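Local coordinates for polycomb protein Pcl (Drosophila melanogaster, PDB 5OQD), which acts in a Polycomb complex that methylates histone H3, helping to establish repression of homeotic genes in the early embryo, at residues K148-L151 with K152-D156. Numbering follows the deposited sequence.
Sequences KQTL and KDYSD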
loop_
_atom_site.group_PDB
_atom_site.type_symbol
_atom_site.label_atom_id
_atom_site.label_comp_id
_atom_site.label_asym_id
_atom_site.label_seq_id
_atom_site.Cartn_x
_atom_site.Cartn_y
_atom_site.Cartn_z
ATOM N N LYS B 148 -13.867 10.979 -5.966
ATOM C CA LYS B 148 -13.655 12.061 -6.922
ATOM C C LYS B 148 -12.817 13.174 -6.308
ATOM O O LYS B 148 -11.895 13.693 -6.938
ATOM C CB LYS B 148 -14.990 12.630 -7.411
ATOM C CG LYS B 148 -15.672 11.811 -8.495
ATOM C CD LYS B 148 -16.970 12.474 -8.930
ATOM C CE LYS B 148 -17.591 11.760 -10.119
ATOM N NZ LYS B 148 -18.926 12.327 -10.466
ATOM N N GLN B 149 -13.143 13.534 -5.071
ATOM C CA GLN B 149 -12.454 14.617 -4.382
ATOM C C GLN B 149 -11.027 14.230 -4.009
ATOM O O GLN B 149 -10.113 15.051 -4.101
ATOM C CB GLN B 149 -13.227 15.031 -3.131
ATOM C CG GLN B 149 -12.664 16.259 -2.445
ATOM C CD GLN B 149 -12.528 17.435 -3.392
ATOM O OE1 GLN B 149 -13.387 17.667 -4.242
ATOM N NE2 GLN B 149 -11.439 18.181 -3.255
ATOM N N THR B 150 -10.844 12.980 -3.592
ATOM C CA THR B 150 -9.524 12.472 -3.225
ATOM C C THR B 150 -8.557 12.567 -4.400
ATOM O O THR B 150 -7.408 12.981 -4.244
ATOM C CB THR B 150 -9.596 11.007 -2.740
ATOM O OG1 THR B 150 -10.521 10.910 -1.650
ATOM C CG2 THR B 150 -8.231 10.521 -2.289
ATOM N N LEU B 151 -9.039 12.183 -5.578
ATOM C CA LEU B 151 -8.245 12.247 -6.799
ATOM C C LEU B 151 -7.885 13.689 -7.149
ATOM O O LEU B 151 -6.854 13.945 -7.771
ATOM C CB LEU B 151 -8.997 11.591 -7.960
ATOM C CG LEU B 151 -9.149 10.070 -7.875
ATOM C CD1 LEU B 151 -10.281 9.579 -8.759
ATOM C CD2 LEU B 151 -7.846 9.384 -8.253
ATOM N N LYS B 152 -8.739 14.628 -6.748
ATOM C CA LYS B 152 -8.462 16.046 -6.944
ATOM C C LYS B 152 -7.417 16.547 -5.953
ATOM O O LYS B 152 -6.458 17.214 -6.335
ATOM C CB LYS B 152 -9.740 16.873 -6.805
ATOM C CG LYS B 152 -10.316 17.357 -8.122
ATOM C CD LYS B 152 -11.278 18.511 -7.897
ATOM C CE LYS B 152 -11.953 18.931 -9.195
ATOM N NZ LYS B 152 -12.799 17.839 -9.754
ATOM N N ASP B 153 -7.616 16.224 -4.678
ATOM C CA ASP B 153 -6.694 16.635 -3.623
ATOM C C ASP B 153 -5.296 16.074 -3.860
ATOM O O ASP B 153 -4.296 16.687 -3.485
ATOM C CB ASP B 153 -7.209 16.186 -2.253
ATOM C CG ASP B 153 -8.558 16.788 -1.911
ATOM O OD1 ASP B 153 -8.919 17.827 -2.504
ATOM O OD2 ASP B 153 -9.254 16.227 -1.040
ATOM N N TYR B 154 -5.239 14.900 -4.479
ATOM C CA TYR B 154 -3.970 14.265 -4.810
ATOM C C TYR B 154 -3.595 14.376 -6.283
ATOM O O TYR B 154 -3.016 13.454 -6.855
ATOM C CB TYR B 154 -3.970 12.805 -4.352
ATOM C CG TYR B 154 -3.819 12.640 -2.861
ATOM C CD1 TYR B 154 -4.914 12.766 -2.012
ATOM C CD2 TYR B 154 -2.577 12.367 -2.299
ATOM C CE1 TYR B 154 -4.777 12.617 -0.644
ATOM C CE2 TYR B 154 -2.432 12.210 -0.932
ATOM C CZ TYR B 154 -3.534 12.342 -0.109
ATOM O OH TYR B 154 -3.396 12.191 1.254
ATOM N N SER B 155 -3.922 15.516 -6.887
ATOM C CA SER B 155 -3.601 15.769 -8.287
ATOM C C SER B 155 -2.127 15.563 -8.622
ATOM O O SER B 155 -1.768 15.341 -9.778
ATOM C CB SER B 155 -4.039 17.179 -8.692
ATOM O OG SER B 155 -5.431 17.353 -8.500
ATOM N N ASP B 156 -1.280 15.638 -7.601
ATOM C CA ASP B 156 0.152 15.434 -7.771
ATOM C C ASP B 156 0.467 13.983 -8.126
ATOM O O ASP B 156 1.409 13.710 -8.869
ATOM C CB ASP B 156 0.899 15.848 -6.501
ATOM C CG ASP B 156 0.343 15.189 -5.254
ATOM O OD1 ASP B 156 -0.825 15.466 -4.907
ATOM O OD2 ASP B 156 1.077 14.404 -4.615
#
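The side chains of Q149 and D153 cross at about a right angle, one turn apart near the C-terminal end of helix 140-153, in the winged-helix domain that follows the second PHD finger. Q149 NE2 gives a hydrogen bond to D153 OD1 at 2.7 Å, on the syn side of the carboxylate but 33° out of its plane. Amide and carboxylate are turned 55° against each other, and the N-H points rather off line. Q149 gets there by sending CG anti to the backbone N (chi1 -173°) and then bending at chi2, which swings the amide forward along the helix, toward its C-terminal end and D153. With an alanine here, D153 OD1 would probably lose this i to i+4 donor and its carboxylate would be freer to turn.

The same two residues are tied through the main chain as well: D153 N reaches Q149 O at 2.8 Å, nearly straight. One residue on, Y154, the first to leave helical backbone angles, still gives its N-H to T150 O, with Y154 N 2.9 Å from that oxygen. The same carbonyl oxygen also sits in the plane of the Y154 ring at its edge, 3.4 Å from CD1. The T150 and Y154 side chains lie side by side and point the same way, with T150 CG2 4.0 Å from Y154 CD1.

Further out, helix 92-104 packs against this side of the turn: T150 and Y154 both touch V93, while T150 and the buried L151 meet L96. The hydroxyl of T150 is engaged within its own helix, OG1 bonding to R146 O. Past the helix end, S155 O accepts a hydrogen bond from R174 NH2, just after strand 170-173, and S155 N closes back on K152 O at 3.1 Å.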